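Local coordinates for protein pyridine synthase TbtD (Thermobispora bispora, PDB 5WA4) that probably forms the central pyridine ring of the thiopeptide antibiotic thiomuracin by an enzymatic [4+2] aza-cycloaddition on a leader-peptide-bearing substrate, at residues 35-40 / 58-63. Residues are numbered along the deposited sequence; the frame is centred on the assembly and turned at random.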
ATOM      1  N   ALA E  35     -15.984  37.272  35.283  1.00 77.41           N
ATOM      2  CA  ALA E  35     -17.152  37.662  36.074  1.00 76.64           C
ATOM      3  C   ALA E  35     -17.318  39.185  36.028  1.00 82.24           C
ATOM      4  O   ALA E  35     -18.445  39.706  36.018  1.00 70.93           O
ATOM      5  CB  ALA E  35     -17.023  37.173  37.505  1.00 68.69           C
ATOM      6  N   ALA E  36     -16.177  39.877  35.960  1.00 78.53           N
ATOM      7  CA  ALA E  36     -16.114  41.336  35.950  1.00 75.21           C
ATOM      8  C   ALA E  36     -16.853  41.976  34.778  1.00 78.29           C
ATOM      9  O   ALA E  36     -17.209  43.152  34.844  1.00 82.80           O
ATOM     10  CB  ALA E  36     -14.672  41.785  35.942  1.00 81.25           C
ATOM     11  N   PHE E  37     -17.061  41.226  33.700  1.00 80.50           N
ATOM     12  CA  PHE E  37     -17.839  41.744  32.576  1.00 80.45           C
ATOM     13  C   PHE E  37     -18.928  40.763  32.104  1.00 73.82           C
ATOM     14  O   PHE E  37     -19.354  40.816  30.952  1.00 73.22           O
ATOM     15  CB  PHE E  37     -16.913  42.111  31.409  1.00 76.24           C
ATOM     16  CG  PHE E  37     -16.054  40.974  30.919  1.00 82.77           C
ATOM     17  CD1 PHE E  37     -16.607  39.917  30.186  1.00 81.84           C
ATOM     18  CD2 PHE E  37     -14.687  40.982  31.132  1.00 85.44           C
ATOM     19  CE1 PHE E  37     -15.822  38.874  29.725  1.00 76.24           C
ATOM     20  CE2 PHE E  37     -13.889  39.940  30.664  1.00 86.95           C
ATOM     21  CZ  PHE E  37     -14.459  38.887  29.958  1.00 78.72           C
ATOM     22  N   ALA E  38     -19.378  39.888  33.001  1.00 70.44           N
ATOM     23  CA  ALA E  38     -20.305  38.801  32.649  1.00 74.55           C
ATOM     24  C   ALA E  38     -21.779  39.213  32.468  1.00 74.67           C
ATOM     25  O   ALA E  38     -22.592  38.409  32.026  1.00 74.14           O
ATOM     26  CB  ALA E  38     -20.220  37.698  33.697  1.00 76.99           C
ATOM     27  N   ALA E  39     -22.135  40.437  32.839  1.00 78.80           N
ATOM     28  CA  ALA E  39     -23.454  40.959  32.501  1.00 73.17           C
ATOM     29  C   ALA E  39     -23.430  41.457  31.055  1.00 81.09           C
ATOM     30  O   ALA E  39     -24.424  41.357  30.328  1.00 85.85           O
ATOM     31  CB  ALA E  39     -23.857  42.075  33.447  1.00 65.99           C
ATOM     32  N   GLN E  40     -22.273  41.969  30.644  1.00 74.74           N
ATOM     33  CA  GLN E  40     -22.120  42.639  29.361  1.00 74.47           C
ATOM     34  C   GLN E  40     -21.654  41.679  28.258  1.00 81.98           C
ATOM     35  O   GLN E  40     -22.081  41.787  27.095  1.00 77.33           O
ATOM     36  CB  GLN E  40     -21.133  43.802  29.495  1.00 72.96           C
ATOM     37  CG  GLN E  40     -21.507  44.848  30.552  1.00 81.58           C
ATOM     38  CD  GLN E  40     -21.269  44.371  31.997  1.00 88.09           C
ATOM     39  OE1 GLN E  40     -20.320  43.628  32.276  1.00 83.94           O
ATOM     40  NE2 GLN E  40     -22.130  44.808  32.918  1.00 85.98           N
ATOM     41  N   ILE E  58      -7.409  33.673  25.219  1.00 50.94           N
ATOM     42  CA  ILE E  58      -8.740  34.108  25.663  1.00 64.20           C
ATOM     43  C   ILE E  58      -9.616  34.604  24.491  1.00 65.34           C
ATOM     44  O   ILE E  58      -9.200  35.438  23.671  1.00 58.84           O
ATOM     45  CB  ILE E  58      -8.658  35.216  26.744  1.00 65.59           C
ATOM     46  CG1 ILE E  58      -8.053  34.655  28.035  1.00 61.32           C
ATOM     47  CG2 ILE E  58     -10.049  35.773  27.057  1.00 57.62           C
ATOM     48  CD1 ILE E  58      -7.477  35.706  28.920  1.00 59.58           C
ATOM     49  N   TYR E  59     -10.829  34.067  24.419  1.00 61.09           N
ATOM     50  CA  TYR E  59     -11.784  34.492  23.409  1.00 64.79           C
ATOM     51  C   TYR E  59     -12.992  35.122  24.082  1.00 61.59           C
ATOM     52  O   TYR E  59     -13.611  34.497  24.933  1.00 59.20           O
ATOM     53  CB  TYR E  59     -12.222  33.304  22.550  1.00 63.24           C
ATOM     54  CG  TYR E  59     -11.081  32.582  21.857  1.00 61.76           C
ATOM     55  CD1 TYR E  59     -10.571  33.041  20.651  1.00 60.56           C
ATOM     56  CD2 TYR E  59     -10.507  31.449  22.426  1.00 55.00           C
ATOM     57  CE1 TYR E  59      -9.527  32.378  20.023  1.00 65.74           C
ATOM     58  CE2 TYR E  59      -9.468  30.784  21.813  1.00 52.72           C
ATOM     59  CZ  TYR E  59      -8.981  31.246  20.612  1.00 62.41           C
ATOM     60  OH  TYR E  59      -7.943  30.572  20.004  1.00 66.40           O
ATOM     61  N   VAL E  60     -13.313  36.363  23.725  1.00 65.70           N
ATOM     62  CA  VAL E  60     -14.571  36.977  24.166  1.00 71.08           C
ATOM     63  C   VAL E  60     -15.335  37.567  22.973  1.00 71.76           C
ATOM     64  O   VAL E  60     -14.737  38.139  22.054  1.00 67.54           O
ATOM     65  CB  VAL E  60     -14.340  38.077  25.214  1.00 69.10           C
ATOM     66  CG1 VAL E  60     -15.655  38.446  25.889  1.00 75.11           C
ATOM     67  CG2 VAL E  60     -13.346  37.612  26.258  1.00 73.46           C
ATOM     68  N   SER E  61     -16.657  37.415  22.957  1.00 74.22           N
ATOM     69  CA  SER E  61     -17.406  37.953  21.819  1.00 76.64           C
ATOM     70  C   SER E  61     -18.345  39.081  22.206  1.00 74.25           C
ATOM     71  O   SER E  61     -19.389  38.860  22.825  1.00 69.71           O
ATOM     72  CB  SER E  61     -18.192  36.849  21.101  1.00 72.10           C
ATOM     73  OG  SER E  61     -19.098  36.204  21.960  1.00 60.04           O
ATOM     74  N   THR E  62     -17.936  40.292  21.839  1.00 75.66           N
ATOM     75  CA  THR E  62     -18.770  41.489  21.903  1.00 82.04           C
ATOM     76  C   THR E  62     -18.354  42.445  20.798  1.00 82.60           C
ATOM     77  O   THR E  62     -17.608  42.071  19.901  1.00 86.53           O
ATOM     78  CB  THR E  62     -18.674  42.215  23.269  1.00 79.82           C
ATOM     79  OG1 THR E  62     -17.378  41.996  23.841  1.00 77.88           O
ATOM     80  CG2 THR E  62     -19.772  41.758  24.226  1.00 73.60           C
ATOM     81  N   THR E  63     -18.843  43.678  20.876  1.00 88.13           N
ATOM     82  CA  THR E  63     -18.467  44.742  19.945  1.00 90.22           C
ATOM     83  C   THR E  63     -17.148  45.383  20.330  1.00 88.52           C
ATOM     84  O   THR E  63     -16.594  45.074  21.381  1.00 92.97           O
ATOM     85  CB  THR E  63     -19.521  45.837  19.906  1.00 95.32           C
ATOM     86  OG1 THR E  63     -19.864  46.197  21.252  1.00 86.71           O
ATOM     87  CG2 THR E  63     -20.760  45.338  19.176  1.00100.08           C
TER
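F37 and V60 meet through carbon alone: the two side chains approach from opposite directions, and both valine methyls reach the same end of the ring. CG1 of V60 lies 3.9 Å from CE1 of F37, at an oblique angle to the ring, and CG2 of V60 is 4.1 Å from CZ of F37. No hydrogen bond crosses between the segments, and their summed buried surface is just 118 Å². With chi1 at 57°, CG of F37 sits between its own backbone N and carbonyl carbon, which directs the ring at the strand. Both residues are buried, and V71 and A74 of helix 64-85 also touch F37. A type I turn from A35, the last residue of helix 22-35, to A38 leads into the loop, closed by the hydrogen bond from A38 N to A35 O, 3.2 Å. The loop runs on to strand 44-49, outermost within this chain in the four-stranded antiparallel sheet, and packs on the neighbouring strand 55-62, whose V60 pairs through its backbone with W11. Toward Q40 the contact thins out. There CG2 of T62 comes within 3.7 Å of the backbone O of Q40, while the glutamine side chain leads away from the strand and is exposed.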